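Local coordinates for 27kDa outer membrane protein (Silicibacter pomeroyi, PDB 3GYK) that probably works as a thiol-disulfide oxidoreductase, the crystallised part being its DsbA-like thioredoxin domain, at residues A[56-61]-A[86-91]; A[73-78]-A[82-87]; A[22-27]-A[166-171]; A[7-12]-A[149-154]; A[31-36]-A[95-100]. All blocks are in the same frame, centred on the assembly; numbering follows the deposited sequence. Where two conformers were deposited one is given.

Contact 1 of 5, residues A[56-61]-A[86-91]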
# COMPACT_ATOMS: atom_id res chain seq x y z
N LEU A 56 -3.95 -8.50 2.57
CA LEU A 56 -2.90 -7.50 2.32
C LEU A 56 -3.41 -6.09 2.62
O LEU A 56 -4.35 -5.63 1.97
CB LEU A 56 -2.46 -7.59 0.87
CG LEU A 56 -1.48 -6.54 0.37
CD1 LEU A 56 -0.14 -6.81 1.01
CD2 LEU A 56 -1.38 -6.67 -1.12
N VAL A 57 -2.78 -5.42 3.59
CA VAL A 57 -3.24 -4.10 4.07
C VAL A 57 -2.22 -3.07 3.58
O VAL A 57 -1.00 -3.25 3.73
CB VAL A 57 -3.38 -4.05 5.63
CG1 VAL A 57 -3.51 -2.58 6.14
CG2 VAL A 57 -4.60 -4.88 6.08
N TYR A 58 -2.71 -1.97 3.01
CA TYR A 58 -1.81 -0.95 2.47
C TYR A 58 -1.74 0.31 3.31
O TYR A 58 -2.78 0.88 3.69
CB TYR A 58 -2.25 -0.59 1.05
CG TYR A 58 -1.76 -1.52 -0.03
CD1 TYR A 58 -0.90 -2.58 0.25
CD2 TYR A 58 -2.11 -1.30 -1.34
CE1 TYR A 58 -0.40 -3.40 -0.78
CE2 TYR A 58 -1.63 -2.11 -2.37
CZ TYR A 58 -0.77 -3.15 -2.08
OH TYR A 58 -0.31 -3.94 -3.11
N ARG A 59 -0.51 0.76 3.58
CA ARG A 59 -0.27 2.06 4.18
C ARG A 59 0.45 2.92 3.13
O ARG A 59 1.64 2.69 2.79
CB ARG A 59 0.64 1.96 5.42
CG ARG A 59 0.06 1.16 6.63
CD ARG A 59 -1.37 1.55 7.06
NE ARG A 59 -1.63 2.99 7.12
CZ ARG A 59 -2.71 3.51 7.71
NH1 ARG A 59 -3.59 2.68 8.32
NH2 ARG A 59 -2.95 4.82 7.64
N GLU A 60 -0.26 3.91 2.62
CA GLU A 60 0.35 4.90 1.73
C GLU A 60 1.21 5.77 2.60
O GLU A 60 0.70 6.44 3.52
CB GLU A 60 -0.75 5.72 1.06
CG GLU A 60 -1.67 4.89 0.18
CD GLU A 60 -1.19 4.89 -1.30
OE1 GLU A 60 -0.21 5.59 -1.61
OE2 GLU A 60 -1.82 4.19 -2.13
N TRP A 61 2.52 5.77 2.34
CA TRP A 61 3.48 6.52 3.14
C TRP A 61 4.37 7.34 2.21
O TRP A 61 5.52 6.97 1.93
CB TRP A 61 4.30 5.57 4.03
CG TRP A 61 5.16 6.28 5.03
CD1 TRP A 61 4.93 7.51 5.60
CD2 TRP A 61 6.39 5.81 5.59
NE1 TRP A 61 5.95 7.84 6.46
CE2 TRP A 61 6.85 6.81 6.48
CE3 TRP A 61 7.15 4.63 5.44
CZ2 TRP A 61 8.05 6.69 7.20
CZ3 TRP A 61 8.35 4.52 6.16
CH2 TRP A 61 8.78 5.53 7.02
N ALA A 86 -6.77 -1.19 -9.07
CA ALA A 86 -6.30 -1.06 -10.45
C ALA A 86 -5.36 0.13 -10.57
O ALA A 86 -4.32 0.06 -11.26
CB ALA A 86 -7.48 -0.89 -11.39
N PHE A 87 -5.70 1.22 -9.88
CA PHE A 87 -4.88 2.44 -9.94
C PHE A 87 -3.52 2.23 -9.26
O PHE A 87 -2.47 2.62 -9.80
CB PHE A 87 -5.66 3.60 -9.31
CG PHE A 87 -5.10 4.98 -9.58
CD1 PHE A 87 -4.34 5.27 -10.72
CD2 PHE A 87 -5.37 6.02 -8.68
CE1 PHE A 87 -3.86 6.57 -10.96
CE2 PHE A 87 -4.89 7.32 -8.89
CZ PHE A 87 -4.14 7.60 -10.04
N HIS A 88 -3.52 1.56 -8.10
CA HIS A 88 -2.30 1.22 -7.39
C HIS A 88 -1.33 0.42 -8.26
O HIS A 88 -0.16 0.77 -8.35
CB HIS A 88 -2.59 0.45 -6.09
CG HIS A 88 -1.37 -0.10 -5.45
ND1 HIS A 88 -0.59 0.65 -4.60
CD2 HIS A 88 -0.76 -1.30 -5.57
CE1 HIS A 88 0.45 -0.07 -4.21
NE2 HIS A 88 0.37 -1.26 -4.79
N TRP A 89 -1.82 -0.66 -8.88
CA TRP A 89 -0.98 -1.49 -9.72
C TRP A 89 -0.45 -0.69 -10.91
O TRP A 89 0.71 -0.86 -11.31
CB TRP A 89 -1.70 -2.76 -10.24
CG TRP A 89 -2.15 -3.75 -9.16
CD1 TRP A 89 -3.40 -4.34 -9.06
CD2 TRP A 89 -1.39 -4.25 -8.04
NE1 TRP A 89 -3.44 -5.18 -7.96
CE2 TRP A 89 -2.23 -5.14 -7.32
CE3 TRP A 89 -0.07 -4.06 -7.60
CZ2 TRP A 89 -1.79 -5.82 -6.16
CZ3 TRP A 89 0.37 -4.74 -6.44
CH2 TRP A 89 -0.50 -5.61 -5.74
N ALA A 90 -1.28 0.19 -11.46
CA ALA A 90 -0.89 0.94 -12.67
C ALA A 90 0.18 2.00 -12.36
O ALA A 90 1.12 2.20 -13.15
CB ALA A 90 -2.11 1.57 -13.34
N LEU A 91 0.01 2.67 -11.22
CA LEU A 91 1.00 3.62 -10.72
C LEU A 91 2.30 2.93 -10.40
O LEU A 91 3.36 3.36 -10.83
CB LEU A 91 0.50 4.34 -9.47
CG LEU A 91 -0.63 5.35 -9.67
CD1 LEU A 91 -1.24 5.77 -8.34
CD2 LEU A 91 -0.11 6.57 -10.45

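Contact 2 of 5, residues A[73-78]-A[82-87]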
# COMPACT_ATOMS: atom_id res chain seq x y z
N ARG A 73 -2.19 10.73 -2.49
CA ARG A 73 -3.52 11.35 -2.36
C ARG A 73 -4.46 10.85 -3.46
O ARG A 73 -5.61 10.49 -3.20
CB ARG A 73 -3.43 12.88 -2.38
CG ARG A 73 -2.69 13.42 -1.16
CD ARG A 73 -2.82 14.91 -1.03
NE ARG A 73 -2.48 15.28 0.33
CZ ARG A 73 -3.36 15.40 1.32
NH1 ARG A 73 -4.66 15.22 1.08
NH2 ARG A 73 -2.96 15.71 2.54
N ALA A 74 -3.93 10.81 -4.68
CA ALA A 74 -4.72 10.40 -5.86
C ALA A 74 -5.18 8.95 -5.69
O ALA A 74 -6.35 8.63 -5.94
CB ALA A 74 -3.88 10.52 -7.09
N ALA A 75 -4.27 8.09 -5.26
CA ALA A 75 -4.61 6.69 -5.07
C ALA A 75 -5.71 6.55 -4.02
O ALA A 75 -6.71 5.87 -4.27
CB ALA A 75 -3.34 5.86 -4.67
N LEU A 76 -5.55 7.19 -2.87
CA LEU A 76 -6.58 7.11 -1.83
C LEU A 76 -7.90 7.67 -2.33
O LEU A 76 -8.95 7.10 -2.04
CB LEU A 76 -6.14 7.82 -0.55
CG LEU A 76 -4.98 7.12 0.18
CD1 LEU A 76 -4.30 8.07 1.20
CD2 LEU A 76 -5.45 5.79 0.82
N ALA A 77 -7.85 8.78 -3.09
CA ALA A 77 -9.08 9.33 -3.68
C ALA A 77 -9.78 8.35 -4.64
O ALA A 77 -11.02 8.38 -4.77
CB ALA A 77 -8.81 10.69 -4.41
N ALA A 78 -9.01 7.49 -5.31
CA ALA A 78 -9.58 6.54 -6.26
C ALA A 78 -10.52 5.53 -5.59
O ALA A 78 -11.34 4.88 -6.27
CB ALA A 78 -8.49 5.81 -7.05
N GLY A 82 -14.07 3.36 -6.77
CA GLY A 82 -14.01 1.91 -6.74
C GLY A 82 -12.86 1.36 -7.54
O GLY A 82 -12.92 0.22 -8.02
N LYS A 83 -11.78 2.14 -7.66
CA LYS A 83 -10.70 1.79 -8.56
C LYS A 83 -9.33 1.84 -7.89
O LYS A 83 -8.32 1.94 -8.57
CB LYS A 83 -10.73 2.72 -9.80
CG LYS A 83 -11.84 2.41 -10.79
CD LYS A 83 -11.82 3.40 -11.97
CE LYS A 83 -12.64 2.89 -13.13
NZ LYS A 83 -14.10 3.08 -12.88
N TYR A 84 -9.30 1.75 -6.55
CA TYR A 84 -8.03 1.79 -5.81
C TYR A 84 -7.03 0.75 -6.31
O TYR A 84 -5.89 1.08 -6.66
CB TYR A 84 -8.23 1.66 -4.27
CG TYR A 84 -6.90 1.72 -3.57
CD1 TYR A 84 -6.30 2.95 -3.29
CD2 TYR A 84 -6.19 0.55 -3.26
CE1 TYR A 84 -5.05 3.02 -2.66
CE2 TYR A 84 -4.95 0.59 -2.65
CZ TYR A 84 -4.38 1.84 -2.38
OH TYR A 84 -3.15 1.90 -1.80
N GLU A 85 -7.43 -0.52 -6.33
CA GLU A 85 -6.48 -1.58 -6.67
C GLU A 85 -5.90 -1.41 -8.08
O GLU A 85 -4.68 -1.49 -8.26
CB GLU A 85 -7.10 -2.98 -6.49
CG GLU A 85 -6.07 -4.09 -6.75
CD GLU A 85 -6.57 -5.50 -6.46
OE1 GLU A 85 -7.64 -5.66 -5.79
OE2 GLU A 85 -5.90 -6.45 -6.93
N ALA A 86 -6.77 -1.19 -9.07
CA ALA A 86 -6.30 -1.06 -10.45
C ALA A 86 -5.36 0.13 -10.57
O ALA A 86 -4.32 0.06 -11.26
CB ALA A 86 -7.48 -0.89 -11.39
N PHE A 87 -5.70 1.22 -9.88
CA PHE A 87 -4.88 2.44 -9.94
C PHE A 87 -3.52 2.23 -9.26
O PHE A 87 -2.47 2.62 -9.80
CB PHE A 87 -5.66 3.60 -9.31
CG PHE A 87 -5.10 4.98 -9.58
CD1 PHE A 87 -4.34 5.27 -10.72
CD2 PHE A 87 -5.37 6.02 -8.68
CE1 PHE A 87 -3.86 6.57 -10.96
CE2 PHE A 87 -4.89 7.32 -8.89
CZ PHE A 87 -4.14 7.60 -10.04

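Contact 3 of 5, residues A[22-27]-A[166-171]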
# COMPACT_ATOMS: atom_id res chain seq x y z
N GLY A 22 -8.36 -13.65 5.15
CA GLY A 22 -7.15 -14.48 5.17
C GLY A 22 -6.60 -14.57 6.59
O GLY A 22 -6.84 -13.67 7.38
N ASP A 23 -5.92 -15.66 6.92
CA ASP A 23 -5.51 -15.88 8.34
C ASP A 23 -4.17 -15.24 8.69
O ASP A 23 -3.77 -15.28 9.86
CB ASP A 23 -5.54 -17.36 8.72
CG ASP A 23 -4.45 -18.17 8.04
OD1 ASP A 23 -3.77 -17.66 7.12
OD2 ASP A 23 -4.31 -19.35 8.41
N VAL A 24 -3.49 -14.69 7.69
CA VAL A 24 -2.25 -13.91 7.89
C VAL A 24 -2.43 -12.57 7.18
O VAL A 24 -2.79 -12.53 5.98
CB VAL A 24 -1.03 -14.65 7.33
CG1 VAL A 24 0.24 -13.76 7.36
CG2 VAL A 24 -0.81 -15.91 8.10
N THR A 25 -2.20 -11.48 7.92
CA THR A 25 -2.18 -10.14 7.32
C THR A 25 -0.76 -9.66 7.05
O THR A 25 0.10 -9.71 7.94
CB THR A 25 -2.89 -9.10 8.22
OG1 THR A 25 -4.26 -9.47 8.36
CG2 THR A 25 -2.84 -7.69 7.60
N VAL A 26 -0.53 -9.22 5.81
CA VAL A 26 0.73 -8.57 5.42
C VAL A 26 0.43 -7.10 5.23
O VAL A 26 -0.49 -6.76 4.47
CB VAL A 26 1.31 -9.16 4.11
CG1 VAL A 26 2.50 -8.31 3.61
CG2 VAL A 26 1.70 -10.61 4.31
N VAL A 27 1.16 -6.23 5.93
CA VAL A 27 0.98 -4.79 5.72
C VAL A 27 2.17 -4.28 4.93
O VAL A 27 3.30 -4.61 5.28
CB VAL A 27 0.91 -4.04 7.07
CG1 VAL A 27 0.67 -2.55 6.83
CG2 VAL A 27 -0.22 -4.63 7.97
N ASP A 166 7.78 -17.36 3.11
CA ASP A 166 8.37 -17.95 4.30
C ASP A 166 7.84 -17.27 5.57
O ASP A 166 7.53 -17.95 6.55
CB ASP A 166 9.89 -17.89 4.27
CG ASP A 166 10.52 -18.48 5.52
OD1 ASP A 166 10.26 -19.66 5.81
OD2 ASP A 166 11.26 -17.76 6.21
N ALA A 167 7.73 -15.94 5.54
CA ALA A 167 7.24 -15.18 6.69
C ALA A 167 5.79 -15.54 6.98
O ALA A 167 5.38 -15.72 8.14
CB ALA A 167 7.43 -13.67 6.47
N VAL A 168 5.00 -15.66 5.91
CA VAL A 168 3.61 -16.05 6.03
C VAL A 168 3.52 -17.46 6.63
O VAL A 168 2.74 -17.70 7.58
CB VAL A 168 2.89 -15.99 4.67
CG1 VAL A 168 1.55 -16.75 4.70
CG2 VAL A 168 2.67 -14.54 4.27
N ASP A 169 4.29 -18.40 6.08
CA ASP A 169 4.24 -19.78 6.57
C ASP A 169 4.63 -19.86 8.05
O ASP A 169 4.03 -20.62 8.83
CB ASP A 169 5.15 -20.71 5.74
CG ASP A 169 4.68 -20.88 4.29
OD1 ASP A 169 3.52 -20.54 3.96
OD2 ASP A 169 5.50 -21.34 3.47
N ARG A 170 5.64 -19.09 8.43
CA ARG A 170 6.11 -19.08 9.84
C ARG A 170 5.04 -18.54 10.78
O ARG A 170 4.85 -19.07 11.88
CB ARG A 170 7.39 -18.24 9.98
CG ARG A 170 8.62 -19.03 9.64
CD ARG A 170 9.90 -18.19 9.58
NE ARG A 170 10.89 -18.92 8.79
CZ ARG A 170 11.63 -19.92 9.26
NH1 ARG A 170 11.52 -20.32 10.53
NH2 ARG A 170 12.50 -20.54 8.47
N ALA A 171 4.33 -17.51 10.33
CA ALA A 171 3.24 -16.92 11.09
C ALA A 171 2.15 -17.94 11.35
O ALA A 171 1.62 -18.04 12.46
CB ALA A 171 2.68 -15.66 10.37

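Contact 4 of 5, residues A[7-12]-A[149-154]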
# COMPACT_ATOMS: atom_id res chain seq x y z
N SER A 7 -4.88 -1.29 15.21
CA SER A 7 -4.41 -0.18 14.37
C SER A 7 -3.78 -0.67 13.08
O SER A 7 -3.89 -0.01 12.05
CB SER A 7 -3.39 0.68 15.11
OG SER A 7 -3.89 1.05 16.37
N LEU A 8 -3.10 -1.82 13.15
CA LEU A 8 -2.38 -2.30 11.97
C LEU A 8 -3.29 -3.05 11.02
O LEU A 8 -3.19 -2.91 9.79
CB LEU A 8 -1.20 -3.20 12.35
CG LEU A 8 0.02 -2.42 12.84
CD1 LEU A 8 1.01 -3.38 13.44
CD2 LEU A 8 0.64 -1.63 11.68
N PHE A 9 -4.15 -3.89 11.58
CA PHE A 9 -4.85 -4.84 10.73
C PHE A 9 -6.32 -4.52 10.55
O PHE A 9 -6.93 -5.05 9.60
CB PHE A 9 -4.71 -6.26 11.30
CG PHE A 9 -3.27 -6.74 11.48
CD1 PHE A 9 -2.26 -6.35 10.62
CD2 PHE A 9 -2.96 -7.63 12.51
CE1 PHE A 9 -0.95 -6.81 10.79
CE2 PHE A 9 -1.65 -8.11 12.69
CZ PHE A 9 -0.65 -7.69 11.84
N ASN A 10 -6.90 -3.69 11.42
CA ASN A 10 -8.35 -3.43 11.34
C ASN A 10 -8.77 -1.97 11.16
O ASN A 10 -9.84 -1.55 11.61
CB ASN A 10 -9.02 -4.03 12.56
CG ASN A 10 -8.86 -5.54 12.62
OD1 ASN A 10 -8.49 -6.08 13.66
ND2 ASN A 10 -9.14 -6.24 11.52
N ASP A 11 -7.92 -1.20 10.49
CA ASP A 11 -8.23 0.20 10.22
C ASP A 11 -9.11 0.32 8.96
O ASP A 11 -8.68 -0.05 7.85
CB ASP A 11 -6.88 0.92 10.00
CG ASP A 11 -7.04 2.41 9.74
OD1 ASP A 11 -8.18 2.84 9.49
OD2 ASP A 11 -6.00 3.12 9.77
N PRO A 12 -10.35 0.83 9.11
CA PRO A 12 -11.23 0.89 7.92
C PRO A 12 -10.74 1.85 6.83
O PRO A 12 -11.19 1.74 5.67
CB PRO A 12 -12.56 1.38 8.49
CG PRO A 12 -12.26 1.90 9.81
CD PRO A 12 -11.03 1.26 10.33
N VAL A 149 4.90 -5.59 7.53
CA VAL A 149 4.55 -6.32 8.75
C VAL A 149 3.93 -7.61 8.25
O VAL A 149 3.13 -7.59 7.31
CB VAL A 149 3.46 -5.57 9.58
CG1 VAL A 149 3.07 -6.36 10.84
CG2 VAL A 149 3.93 -4.15 9.96
N VAL A 150 4.32 -8.74 8.85
CA VAL A 150 3.70 -10.02 8.52
C VAL A 150 3.24 -10.60 9.85
O VAL A 150 4.05 -11.18 10.59
CB VAL A 150 4.65 -11.02 7.82
CG1 VAL A 150 3.89 -12.35 7.46
CG2 VAL A 150 5.29 -10.36 6.56
N GLU A 151 1.95 -10.40 10.16
CA GLU A 151 1.37 -10.77 11.48
C GLU A 151 2.21 -10.12 12.57
O GLU A 151 2.29 -8.91 12.62
CB GLU A 151 1.25 -12.29 11.70
CG GLU A 151 0.03 -12.96 11.12
CD GLU A 151 -1.31 -12.34 11.56
OE1 GLU A 151 -1.71 -12.50 12.72
OE2 GLU A 151 -1.98 -11.78 10.70
N ASP A 152 2.85 -10.92 13.43
CA ASP A 152 3.60 -10.35 14.55
C ASP A 152 5.01 -9.91 14.19
O ASP A 152 5.69 -9.30 15.02
CB ASP A 152 3.66 -11.33 15.71
CG ASP A 152 2.32 -11.54 16.37
OD1 ASP A 152 1.49 -10.63 16.38
OD2 ASP A 152 2.13 -12.63 16.92
N ALA A 153 5.45 -10.24 12.99
CA ALA A 153 6.84 -10.00 12.56
C ALA A 153 6.96 -8.66 11.83
O ALA A 153 6.09 -8.28 11.04
CB ALA A 153 7.34 -11.13 11.68
N LEU A 154 8.07 -7.97 12.10
CA LEU A 154 8.41 -6.77 11.33
C LEU A 154 9.51 -7.12 10.34
O LEU A 154 10.53 -7.75 10.71
CB LEU A 154 8.85 -5.66 12.27
CG LEU A 154 7.82 -5.23 13.34
CD1 LEU A 154 8.38 -4.05 14.16
CD2 LEU A 154 6.48 -4.86 12.70

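Contact 5 of 5, residues A[31-36]-A[95-100]. With SO4 (sulfate ion), chain E; SO4 (sulfate ion), chain G.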
# COMPACT_ATOMS: atom_id res chain seq x y z
N ASP A 31 5.77 4.00 -1.30
CA ASP A 31 5.79 5.33 -1.95
C ASP A 31 5.91 5.02 -3.44
O ASP A 31 6.73 4.18 -3.83
CB ASP A 31 7.01 6.11 -1.42
CG ASP A 31 7.19 7.49 -2.05
OD1 ASP A 31 7.30 7.56 -3.29
OD2 ASP A 31 7.25 8.48 -1.28
N TYR A 32 5.09 5.69 -4.26
CA TYR A 32 5.04 5.39 -5.71
C TYR A 32 6.30 5.74 -6.49
O TYR A 32 6.45 5.28 -7.60
CB TYR A 32 3.79 6.00 -6.40
CG TYR A 32 2.52 5.34 -5.92
CD1 TYR A 32 2.17 4.05 -6.35
CD2 TYR A 32 1.68 5.99 -5.02
CE1 TYR A 32 1.01 3.40 -5.87
CE2 TYR A 32 0.49 5.37 -4.54
CZ TYR A 32 0.17 4.08 -4.97
OH TYR A 32 -0.97 3.48 -4.47
N ASN A 33 7.23 6.49 -5.88
CA ASN A 33 8.48 6.83 -6.50
C ASN A 33 9.68 6.07 -5.94
O ASN A 33 10.84 6.32 -6.33
CB ASN A 33 8.70 8.33 -6.42
CG ASN A 33 7.87 9.08 -7.46
OD1 ASN A 33 7.91 8.73 -8.64
ND2 ASN A 33 7.14 10.11 -7.03
N CYS A 34 9.40 5.11 -5.07
CA CYS A 34 10.45 4.32 -4.45
C CYS A 34 10.84 3.13 -5.35
O CYS A 34 10.00 2.26 -5.64
CB CYS A 34 9.98 3.89 -3.07
SG CYS A 34 11.04 2.63 -2.29
N PRO A 35 12.11 3.08 -5.79
CA PRO A 35 12.54 2.02 -6.72
C PRO A 35 12.33 0.62 -6.14
O PRO A 35 11.92 -0.31 -6.87
CB PRO A 35 14.04 2.29 -6.89
CG PRO A 35 14.19 3.74 -6.62
CD PRO A 35 13.16 4.10 -5.59
N TYR A 36 12.62 0.45 -4.85
CA TYR A 36 12.38 -0.87 -4.28
C TYR A 36 10.91 -1.21 -4.09
O TYR A 36 10.57 -2.38 -4.11
CB TYR A 36 13.16 -1.06 -2.96
CG TYR A 36 14.58 -1.59 -3.12
CD1 TYR A 36 15.67 -0.81 -2.77
CD2 TYR A 36 14.81 -2.90 -3.55
CE1 TYR A 36 16.96 -1.30 -2.89
CE2 TYR A 36 16.09 -3.40 -3.65
CZ TYR A 36 17.16 -2.60 -3.31
OH TYR A 36 18.44 -3.11 -3.42
N SER A 95 6.16 3.73 -16.03
CA SER A 95 7.51 4.11 -16.43
C SER A 95 7.66 5.61 -16.12
O SER A 95 6.77 6.40 -16.42
CB SER A 95 7.71 3.80 -17.91
OG SER A 95 9.02 4.14 -18.32
N GLY A 96 8.75 5.99 -15.47
CA GLY A 96 8.93 7.41 -15.16
C GLY A 96 8.28 7.85 -13.86
O GLY A 96 7.68 7.04 -13.13
N LYS A 97 8.38 9.14 -13.58
CA LYS A 97 8.09 9.67 -12.26
C LYS A 97 6.61 9.78 -11.97
O LYS A 97 5.83 10.23 -12.82
CB LYS A 97 8.72 11.04 -12.07
CG LYS A 97 8.63 11.56 -10.63
CD LYS A 97 9.53 12.78 -10.42
CE LYS A 97 9.37 13.34 -9.00
NZ LYS A 97 10.14 14.62 -8.93
N ALA A 98 6.25 9.41 -10.74
CA ALA A 98 4.92 9.69 -10.25
C ALA A 98 4.87 11.14 -9.78
O ALA A 98 5.22 11.47 -8.65
CB ALA A 98 4.53 8.73 -9.13
N ASN A 99 4.45 12.01 -10.69
CA ASN A 99 4.24 13.41 -10.40
C ASN A 99 2.84 13.78 -10.91
O ASN A 99 2.12 12.91 -11.42
CB ASN A 99 5.33 14.27 -11.06
CG ASN A 99 5.43 14.04 -12.59
OD1 ASN A 99 4.54 13.46 -13.23
ND2 ASN A 99 6.52 14.51 -13.17
N GLU A 100 2.45 15.04 -10.77
CA GLU A 100 1.07 15.43 -11.07
C GLU A 100 0.65 15.00 -12.48
O GLU A 100 -0.41 14.38 -12.66
CB GLU A 100 0.87 16.94 -10.86
CG GLU A 100 -0.48 17.47 -11.37
CD GLU A 100 -0.75 18.91 -10.97
OE1 GLU A 100 -0.01 19.44 -10.11
OE2 GLU A 100 -1.71 19.51 -11.50
S SO4 E . 9.09 16.71 -11.62
O1 SO4 E . 9.64 16.24 -12.88
O2 SO4 E . 8.42 17.99 -11.83
O3 SO4 E . 8.15 15.73 -11.10
O4 SO4 E . 10.18 16.88 -10.66
S SO4 G . 3.62 3.81 -18.29
O1 SO4 G . 4.66 2.88 -18.73
O2 SO4 G . 4.19 5.04 -17.77
O3 SO4 G . 2.73 4.12 -19.41
O4 SO4 G . 2.79 3.13 -17.30

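Contact 1 of 5, residues A[56-61]-A[86-91]
Y58 on strand 54-60 and H88 on helix 84-92 meet ring to ring where the helical part of this DsbA-like thioredoxin fold packs against the central sheet. The aromatic contact dominates. CE2 of Y58 sits over the centre of one face of the H88 imidazole, 3.2 Å above its plane, yet the two planes stand 45° apart and the centroids 4.4 Å, an oblique pair. H88 reaches across because its CG is anti to the backbone N (chi1 171°), which sends the ring from the helix to the strand. The polar side of H88 is served from outside the two segments: ND1 is hydrogen-bonded to the hydroxyl of Y32, which also bonds OE2 of E60, so a buried carboxylate and imidazole share one tyrosine. E60 OE2 itself stays 4.5 Å from H88 ND1, at the imidazole edge and near its plane. The third element is the indole of W89, whose side chain crosses that of Y58 at about a right angle and places CH2 3.1 Å from Y58 OH.

Contact 2 of 5, residues A[73-78]-A[82-87]
F87 reaches back from helix 84-92 to the last turns of helix 66-77, its CB directed at that helix and its CG anti to the backbone N (chi1 -166°). Beyond CG, the ring atom CD2 is pressed against the methyl of A78, 3.5 Å from its CB, and also touches CA of A75. CE2 comes next and meets A74 twice: the carbonyl O lies in the ring plane at the edge, 3.5 Å from CE2, while the methyl CB is 3.8 Å from the same atom. CZ, at the tip, grazes A74 CB. The two helices are joined here by a short turn within the helical part of the thioredoxin-like domain, and alanines on the first let the second come close. At the turn, K83, at the N-cap position of helix 84-92, donates its backbone N to A78 O over 3.1 Å. Y84 turns an edge to the first helix, CD1 lying 3.1 Å from A75 O, and its hydroxyl is hydrogen-bonded to E60.

Contact 3 of 5, residues A[22-27]-A[166-171]
V168, on helix 161-174, sets one methyl over the seam between V24 and V26 on strand 24-30. That methyl is CG2, equally far from both: 4.0 Å from V24 CG1 and 4.0 Å from V26 CG2. The two valines stand two residues apart on the same face of the strand, and their facing methyls, V24 CG1 and V26 CG2, form a shallow seam on which V168 CG2 rests. The V168 side chain runs obliquely to that of V24 but at about a right angle to that of V26. One helical turn further on, A171 supplies a smaller bump. Its CB lies 4.2 Å from V24 CG2. With V24 CG1 anti to the backbone N (chi1 173°), CG1 meets the V168 methyl, while CG2 lies between A171 CB and the backbone O of V168, 4.0 Å away. The strand and helix segments run roughly antiparallel, at 142°, with 9.1 Å between their axes. No hydrogen bond links them; at one end D23 forms a salt bridge with R172, while around the valines V54, F148 and V150 continue the apolar surface. A C-terminal helix packed on one face of the central beta sheet is a regular feature of the thioredoxin fold.

Contact 4 of 5, residues A[7-12]-A[149-154]
F9 and L8, at the end of the N-terminal helix 3-9, make a mainly apolar contact with the hairpin of strands 147-150 and 153-155, on one border of the central sheet. The ring of F9 meets it by its edge. CE1 lies 4.0 Å from V149 CG1, and CZ comes to 3.3 Å from the backbone O of E151, which lies in the ring plane; the polarised C-H edge of the phenyl points to a carbonyl oxygen. With CG anti to the carbonyl carbon (chi1 -57°), the ring is carried toward the strand. L8 adds a looser touch, its CD1 4.5 Å from the same V149 methyl. E151 occupies the second position of a type II' turn from V150 to A153, closed by V150 N to A153 O and A153 N to V150 O, each 2.9 Å. Its side chain, bent at chi2, crosses that of F9 at about a right angle, with carboxylate and ring planes 26° apart. The carboxylate is held twice: OE2 accepts from T25 N, and OE1 forms a salt bridge with R5, which also reaches D152. The N-terminal helix is thereby fastened to a beta hairpin with a two-residue type II' turn at the edge of a thioredoxin-like sheet.

Contact 5 of 5, residues A[31-36]-A[95-100]
The loop leading into the CxxC helix 35-50, whose start resembles a thioredoxin-type redox site, is tied to the loop before helix 100-109. The N33 side-chain amide grips the backbone of A98 at both ends. OD1 accepts from A98 N over 2.8 Å, in the carbonyl plane and on a lone pair, while ND2 donates to A98 O over 2.9 Å at 167°; together they fix its rotation, and ND2 also bonds S68 OG. A98 CB packs against the amide and, 3.9 Å away, Y32 CB. N33 is placed by D31, whose OD1 takes the N33 backbone N over 2.8 Å in an Asx turn. K97 sends its extended chain past N33 OD1 to a sulfate, probably from the crystallisation liquor, NZ to O4 being 2.8 Å, and N99 ND2 reaches O3 of that ion; S95 N donates to O2 of a second sulfate. A98 rests beside A71 of helix 66-77 and R38 of helix 35-50, while the Y32 ring lies among helices 66-77 and 84-92.

How the contacts relate
Contacts 1 to 4 are buried, whereas contact 5 is only partly so and is the one that reaches bound sulfate. Contacts 1 and 2 share helix 84-92 and touch through the hydroxyl of Y84, joined to E60; Y32 of contact 5 enters the same polar cluster. Contacts 3 and 4 hold the other end of the fold, meeting along neighbouring strands 24-30 and 147-150, and a salt bridge between R59 and D11 links contact 4 to contact 1. Chemistry follows place: aliphatic knobs on one face of the sheet in contact 3, a phenyl edge on a hairpin in contact 4, buried aromatic and polar groups in contact 1, alanine-based helix packing in contact 2, and amide-to-backbone bonding between loops in contact 5.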